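Long-range contacts in transcription termination factor FttA (Methanosarcina mazei, PDB 2XR1), which probably terminates archaeal transcription by cutting nascent RNA at the polymerase exit channel and degrading it 5' to 3', using two zinc ions for its nuclease activity: residues Arg197-Leu202 with Pro225-Pro230; Asp239-Thr244 with Tyr260-Pro265; Gln251-Leu256 with Lys293-Ser298. All blocks are in the same frame, centred on the assembly; numbering follows the deposited sequence. Where two conformers were deposited one is given.

Contact 1: Arg197-Leu202 with Pro225-Pro230; sequences RSCFLL and PYLYVP
P225 is the packed heart of this contact: its ring lies against both R197 and C199, and no hydrogen bond joins the two segments. CG of P225 sits 3.6 Å from the carbonyl O of R197, while CD of P225 lies 3.8 Å from CB of R197. Two residues further on, CB of C199 meets CB of P225 at 3.8 Å. The thiol of C199, anti to the backbone N (chi1 -176°), swings past the proline so that SG of C199 comes 4.0 Å from CD2 of L227. R197 and C199, on the same side of the chain, straddle S198, which points to the opposite side. Strand 199-203 belongs to the mixed sheet of the metallo-beta-lactamase fold, pairing with strands 185-190 and 208-211, and the 225-230 loop runs over one face of it through an inverse gamma turn centred on Y226. Packing loosens at the tip of R197. Its chain runs extended from CG to NE alongside P225, and the guanidinium crosses the Y226 ring obliquely, planes 45° apart, with NH1 of R197 4.1 Å from CE2 of Y226. The polar grip of R197 is elsewhere: NE forms a salt bridge with E194 and NH1 bonds to T224 O. Y226 itself is partly exposed, and its ring meets W183 of the second subunit with the planes nearly perpendicular.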
# COMPACT_ATOMS: atom_id res chain seq x y z
N ARG B 197 8.23 10.04 13.54
CA ARG B 197 7.89 8.67 13.20
C ARG B 197 8.10 8.31 11.73
O ARG B 197 7.28 7.63 11.15
CB ARG B 197 6.50 8.31 13.68
CG ARG B 197 5.38 9.22 13.19
CD ARG B 197 3.99 8.59 13.35
NE ARG B 197 3.02 9.39 12.65
CZ ARG B 197 1.72 9.17 12.64
NH1 ARG B 197 1.21 8.14 13.29
NH2 ARG B 197 0.93 10.01 11.97
N SER B 198 9.22 8.76 11.18
CA SER B 198 9.70 8.35 9.91
C SER B 198 9.73 6.85 9.85
O SER B 198 10.17 6.17 10.81
CB SER B 198 11.12 8.87 9.69
OG SER B 198 11.17 10.27 9.36
N CYS B 199 9.27 6.33 8.71
CA CYS B 199 9.19 4.90 8.46
C CYS B 199 8.65 4.70 7.03
O CYS B 199 7.57 5.18 6.71
CB CYS B 199 8.25 4.24 9.47
SG CYS B 199 8.17 2.45 9.31
N PHE B 200 9.43 4.06 6.16
CA PHE B 200 9.09 3.95 4.75
C PHE B 200 9.30 2.51 4.29
O PHE B 200 10.18 1.78 4.77
CB PHE B 200 9.97 4.90 3.93
CG PHE B 200 9.68 6.33 4.17
CD1 PHE B 200 8.71 7.01 3.39
CD2 PHE B 200 10.29 7.01 5.20
CE1 PHE B 200 8.40 8.33 3.64
CE2 PHE B 200 9.96 8.36 5.46
CZ PHE B 200 9.02 9.02 4.67
N LEU B 201 8.50 2.08 3.34
CA LEU B 201 8.71 0.72 2.81
C LEU B 201 9.10 0.85 1.37
O LEU B 201 8.38 1.46 0.64
CB LEU B 201 7.45 -0.10 2.94
CG LEU B 201 7.67 -1.57 2.63
CD1 LEU B 201 8.39 -2.21 3.78
CD2 LEU B 201 6.26 -2.28 2.25
N LEU B 202 10.26 0.32 0.99
CA LEU B 202 10.68 0.22 -0.41
C LEU B 202 10.45 -1.21 -0.78
O LEU B 202 10.87 -2.09 -0.07
CB LEU B 202 12.15 0.58 -0.55
CG LEU B 202 12.91 0.27 -1.83
CD1 LEU B 202 12.37 1.02 -3.05
CD2 LEU B 202 14.39 0.61 -1.54
N PRO B 225 4.37 4.83 13.88
CA PRO B 225 4.03 4.67 12.48
C PRO B 225 2.91 3.62 12.31
O PRO B 225 2.62 2.86 13.24
CB PRO B 225 5.31 4.17 11.87
CG PRO B 225 6.37 4.56 12.83
CD PRO B 225 5.78 4.57 14.16
N TYR B 226 2.27 3.61 11.14
CA TYR B 226 1.23 2.63 10.87
C TYR B 226 1.85 1.26 10.57
O TYR B 226 1.90 0.82 9.42
CB TYR B 226 0.31 3.09 9.70
CG TYR B 226 -0.45 4.35 9.98
CD1 TYR B 226 -1.64 4.33 10.62
CD2 TYR B 226 0.07 5.58 9.62
CE1 TYR B 226 -2.32 5.52 10.92
CE2 TYR B 226 -0.58 6.74 9.90
CZ TYR B 226 -1.75 6.71 10.54
OH TYR B 226 -2.40 7.87 10.80
N LEU B 227 2.32 0.59 11.61
CA LEU B 227 2.99 -0.69 11.45
C LEU B 227 2.01 -1.87 11.29
O LEU B 227 2.47 -2.96 11.00
CB LEU B 227 3.91 -0.98 12.63
CG LEU B 227 5.10 -0.04 12.83
CD1 LEU B 227 5.90 -0.38 14.11
CD2 LEU B 227 6.00 -0.01 11.58
N TYR B 228 0.70 -1.66 11.45
CA TYR B 228 -0.23 -2.80 11.59
C TYR B 228 -0.96 -3.12 10.26
O TYR B 228 -1.92 -3.89 10.25
CB TYR B 228 -1.17 -2.57 12.79
CG TYR B 228 -0.37 -2.23 14.05
CD1 TYR B 228 0.06 -0.92 14.29
CD2 TYR B 228 0.01 -3.22 14.97
CE1 TYR B 228 0.81 -0.60 15.41
CE2 TYR B 228 0.77 -2.90 16.09
CZ TYR B 228 1.17 -1.59 16.30
OH TYR B 228 1.92 -1.25 17.40
N VAL B 229 -0.48 -2.58 9.16
CA VAL B 229 -1.15 -2.64 7.87
C VAL B 229 -0.62 -3.73 7.00
O VAL B 229 0.51 -4.12 7.16
CB VAL B 229 -0.95 -1.31 7.05
CG1 VAL B 229 -1.66 -0.18 7.72
CG2 VAL B 229 0.55 -0.99 6.80
N PRO B 230 -1.40 -4.19 6.01
CA PRO B 230 -1.02 -5.36 5.23
C PRO B 230 0.35 -5.30 4.57
O PRO B 230 0.92 -6.33 4.32
CB PRO B 230 -2.10 -5.41 4.16
CG PRO B 230 -3.24 -4.92 4.84
CD PRO B 230 -2.78 -3.80 5.71

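Contact 2: Asp239-Thr244 with Tyr260-Pro265; sequences DAVIVT and YGYEGP
Residues 239-241 and 262-265 run 81° apart, and the nearest CA atoms, those of A240 and P265, are 5.3 Å apart. One backbone bond joins them: V241 N donates to P265 O over 3.1 Å, with an N-H...O angle of 158° and the donor in the carbonyl plane. The same oxygen is gripped a second time from within its own segment, by the hydroxyl of Y262 at 2.7 Å from Y262 OH to P265 O. This second donor stands above the carbonyl plane, so the two bonds reach the oxygen from different directions. Y262 gets there because its ring is anti to the backbone N (chi1 -179°) and folds back under its own loop, one face centred beneath the backbone N of G264. The hydroxyl also lies beside the strand, with Y262 OH 3.2 Å from CA of A240. Beside it CG2 of V241 crosses the ring obliquely, 3.6 Å from CE2 of Y262. The proline ring lies against the backbone of D239, P265 CD 3.2 Å from O of D239. CB of D239 points away from the 260-265 loop, and OD2 forms a salt bridge with R175. G261, at positive phi, is the C-prime residue of the Schellman motif ending helix 254-259, from which L257 packs on both V241 and Y262. After P265 the chain enters strand 266-268, parallel to 240-242 and next to it in the sheet, completing a beta-alpha-beta crossover.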
# COMPACT_ATOMS: atom_id res chain seq x y z
N ASP B 239 12.72 -8.04 4.46
CA ASP B 239 14.10 -8.43 4.25
C ASP B 239 15.10 -7.67 5.13
O ASP B 239 16.09 -8.26 5.60
CB ASP B 239 14.44 -8.29 2.78
CG ASP B 239 13.67 -9.29 1.90
OD1 ASP B 239 12.39 -9.36 2.00
OD2 ASP B 239 14.34 -10.04 1.12
N ALA B 240 14.86 -6.37 5.35
CA ALA B 240 15.80 -5.56 6.13
C ALA B 240 15.21 -4.28 6.67
O ALA B 240 14.21 -3.80 6.20
CB ALA B 240 17.02 -5.25 5.33
N VAL B 241 15.83 -3.75 7.69
CA VAL B 241 15.51 -2.45 8.21
C VAL B 241 16.77 -1.63 8.05
O VAL B 241 17.85 -2.09 8.40
CB VAL B 241 15.03 -2.53 9.70
CG1 VAL B 241 14.88 -1.17 10.30
CG2 VAL B 241 13.67 -3.31 9.79
N ILE B 242 16.65 -0.43 7.46
CA ILE B 242 17.76 0.49 7.41
C ILE B 242 17.52 1.64 8.38
O ILE B 242 16.47 2.22 8.40
CB ILE B 242 18.01 0.97 6.00
CG1 ILE B 242 18.74 -0.12 5.20
CG2 ILE B 242 18.90 2.20 5.98
CD1 ILE B 242 17.89 -1.21 4.67
N VAL B 243 18.50 1.95 9.20
CA VAL B 243 18.44 3.11 10.08
C VAL B 243 19.38 4.16 9.49
O VAL B 243 20.60 3.94 9.35
CB VAL B 243 18.86 2.72 11.51
CG1 VAL B 243 18.89 3.93 12.38
CG2 VAL B 243 17.92 1.62 12.11
N THR B 244 18.82 5.30 9.14
CA THR B 244 19.57 6.33 8.44
C THR B 244 20.48 7.10 9.39
O THR B 244 21.58 7.48 9.00
CB THR B 244 18.62 7.32 7.79
OG1 THR B 244 17.83 7.89 8.81
CG2 THR B 244 17.72 6.68 6.77
N TYR B 260 7.34 -7.42 17.96
CA TYR B 260 6.27 -7.94 17.15
C TYR B 260 6.69 -9.03 16.17
O TYR B 260 5.94 -9.34 15.24
CB TYR B 260 5.65 -6.78 16.33
CG TYR B 260 4.88 -5.75 17.13
CD1 TYR B 260 4.26 -6.07 18.35
CD2 TYR B 260 4.73 -4.47 16.64
CE1 TYR B 260 3.56 -5.12 19.07
CE2 TYR B 260 4.03 -3.51 17.34
CZ TYR B 260 3.46 -3.83 18.54
OH TYR B 260 2.76 -2.85 19.21
N GLY B 261 7.89 -9.58 16.34
CA GLY B 261 8.30 -10.80 15.60
C GLY B 261 9.18 -10.65 14.36
O GLY B 261 9.32 -11.60 13.59
N TYR B 262 9.75 -9.47 14.14
CA TYR B 262 10.78 -9.29 13.13
C TYR B 262 12.03 -10.00 13.59
O TYR B 262 12.36 -9.99 14.79
CB TYR B 262 11.08 -7.80 12.94
CG TYR B 262 12.13 -7.51 11.88
CD1 TYR B 262 11.95 -7.89 10.57
CD2 TYR B 262 13.31 -6.86 12.22
CE1 TYR B 262 12.92 -7.63 9.61
CE2 TYR B 262 14.28 -6.59 11.27
CZ TYR B 262 14.09 -6.97 9.98
OH TYR B 262 15.05 -6.69 9.05
N GLU B 263 12.72 -10.61 12.63
CA GLU B 263 13.93 -11.38 12.93
C GLU B 263 15.05 -11.27 11.87
O GLU B 263 15.95 -12.11 11.79
CB GLU B 263 13.54 -12.85 13.22
CG GLU B 263 13.53 -13.14 14.74
CD GLU B 263 12.83 -14.41 15.14
OE1 GLU B 263 12.39 -15.18 14.25
OE2 GLU B 263 12.71 -14.66 16.36
N GLY B 264 14.99 -10.21 11.05
CA GLY B 264 16.02 -9.93 10.08
C GLY B 264 17.02 -8.88 10.60
O GLY B 264 17.05 -8.56 11.80
N PRO B 265 17.85 -8.34 9.70
CA PRO B 265 18.90 -7.43 10.04
C PRO B 265 18.47 -5.98 10.11
O PRO B 265 17.47 -5.58 9.50
CB PRO B 265 19.84 -7.60 8.88
CG PRO B 265 18.95 -7.91 7.74
CD PRO B 265 17.84 -8.67 8.26

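Contact 3: Gln251-Leu256 with Lys293-Ser298; sequences QGLVPL and KIPYES
Y296 reaches from the 293-298 loop to the start of helix 254-259, its CB directed at the helix and its ring carried in the crowded position between backbone N and carbonyl carbon (chi1 46°). Beyond CB, CG and CD1 of Y296 run beneath the pyrrolidine of P255, each 3.8 Å from CB of P255, while CD2 also approaches the backbone N of L256. Further out, CE1 remains under CB and CG of P255; CE2 of Y296, on the other side of the ring, comes 3.2 Å from O of G252, and CD2 of L253 lies at this edge of the ring. CZ of Y296 is 3.6 Å from CG of P255. At the tip, OH of Y296 donates a hydrogen bond of 2.7 Å to O of G252, entering in the carbonyl plane with a C=O...O angle of 150°. The ring is thus fixed in two ways: its edge by the carbonyl, and one face by a CH-pi contact in which CB of P255 stands over the ring centre, only 1° off the normal. P295 adds a smaller apolar patch, CB of P295 lying 4.1 Å from CD2 of L253, the two side chains crossing at about a right angle. I284 and V301, from helices 270-290 and 299-306, also touch Y296. The carbonyl that it holds belongs to a type I turn from Q251 to V254 that contains the N-cap residue L253 and leads into helix 254-259. This turn directly follows the HxHxDH motif of the metallo-beta-lactamase fold, whose D249 and H250 bind zinc; G252 is about 11 Å from a zinc ion.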
# COMPACT_ATOMS: atom_id res chain seq x y z
N GLN B 251 15.00 5.76 14.64
CA GLN B 251 15.34 4.42 15.12
C GLN B 251 14.53 4.00 16.36
O GLN B 251 14.45 2.82 16.71
CB GLN B 251 16.84 4.32 15.42
CG GLN B 251 17.49 5.41 16.38
CD GLN B 251 17.27 5.16 17.87
OE1 GLN B 251 16.65 4.16 18.27
NE2 GLN B 251 17.76 6.06 18.70
N GLY B 252 13.89 4.95 17.01
CA GLY B 252 13.32 4.69 18.31
C GLY B 252 12.33 3.55 18.48
O GLY B 252 12.18 3.03 19.57
N LEU B 253 11.64 3.16 17.41
CA LEU B 253 10.72 2.05 17.47
C LEU B 253 11.22 0.82 16.72
O LEU B 253 10.51 -0.19 16.62
CB LEU B 253 9.35 2.46 16.96
CG LEU B 253 8.56 3.35 17.95
CD1 LEU B 253 7.27 3.78 17.29
CD2 LEU B 253 8.29 2.66 19.23
N VAL B 254 12.47 0.83 16.29
CA VAL B 254 13.02 -0.36 15.71
C VAL B 254 12.92 -1.56 16.66
O VAL B 254 12.65 -2.66 16.21
CB VAL B 254 14.45 -0.17 15.23
CG1 VAL B 254 15.13 -1.57 14.90
CG2 VAL B 254 14.45 0.77 14.05
N PRO B 255 13.11 -1.35 17.97
CA PRO B 255 12.92 -2.50 18.81
C PRO B 255 11.48 -2.98 18.87
O PRO B 255 11.26 -4.14 19.20
CB PRO B 255 13.41 -2.03 20.19
CG PRO B 255 14.39 -1.01 19.90
CD PRO B 255 13.81 -0.28 18.68
N LEU B 256 10.49 -2.13 18.59
CA LEU B 256 9.10 -2.58 18.60
C LEU B 256 8.87 -3.59 17.48
O LEU B 256 8.09 -4.52 17.61
CB LEU B 256 8.17 -1.38 18.41
CG LEU B 256 6.66 -1.54 18.61
CD1 LEU B 256 6.34 -2.10 19.97
CD2 LEU B 256 6.01 -0.24 18.44
N LYS B 293 4.14 5.90 28.76
CA LYS B 293 4.04 4.52 28.25
C LYS B 293 5.40 4.12 27.70
O LYS B 293 6.08 4.93 27.08
CB LYS B 293 2.97 4.38 27.16
N ILE B 294 5.76 2.87 27.98
CA ILE B 294 7.05 2.26 27.69
C ILE B 294 6.75 1.30 26.56
O ILE B 294 6.06 0.33 26.77
CB ILE B 294 7.56 1.44 28.95
CG1 ILE B 294 7.44 2.29 30.23
CG2 ILE B 294 8.99 0.92 28.78
CD1 ILE B 294 8.00 1.66 31.51
N PRO B 295 7.23 1.58 25.34
CA PRO B 295 6.78 0.75 24.20
C PRO B 295 7.40 -0.66 24.15
O PRO B 295 6.71 -1.60 23.78
CB PRO B 295 7.17 1.58 22.97
CG PRO B 295 8.23 2.48 23.42
CD PRO B 295 8.13 2.66 24.92
N TYR B 296 8.66 -0.79 24.56
CA TYR B 296 9.32 -2.10 24.67
C TYR B 296 10.22 -2.16 25.89
O TYR B 296 10.53 -1.12 26.48
CB TYR B 296 10.13 -2.38 23.42
CG TYR B 296 10.98 -1.20 22.98
CD1 TYR B 296 12.20 -0.93 23.58
CD2 TYR B 296 10.53 -0.35 21.99
CE1 TYR B 296 12.94 0.15 23.19
CE2 TYR B 296 11.28 0.71 21.59
CZ TYR B 296 12.48 0.97 22.20
OH TYR B 296 13.23 2.05 21.81
N GLU B 297 10.63 -3.37 26.29
CA GLU B 297 11.59 -3.55 27.39
C GLU B 297 13.06 -3.61 26.88
O GLU B 297 13.29 -3.73 25.67
CB GLU B 297 11.22 -4.78 28.21
N SER B 298 14.02 -3.50 27.79
CA SER B 298 15.44 -3.43 27.43
C SER B 298 15.92 -4.67 26.70
O SER B 298 16.81 -4.59 25.84
CB SER B 298 16.37 -3.13 28.64
OG SER B 298 16.27 -4.11 29.68

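In the fold
All three contacts lie within the metallo-beta-lactamase region, on the same side of the chain's centre, with contact centres 12 to 15 Å apart. Contact 1 closes before the others open; contacts 2 and 3 alternate along the chain, helix 254-259 falling between the two segments of contact 2. Contacts 1 and 2 reach the same mixed sheet through strands 199-203 and 240-242, and are joined by a probable hydrogen bond between Y228 OH and Y260 OH, 2.6 Å apart. P225 packs on L253 between contacts 1 and 3, while V241 and V243 of contact 2 touch V254. Together they connect the sheet, the loop facing the second subunit and helix 254-259, which follows the zinc ligands H245, H247, D249 and H250.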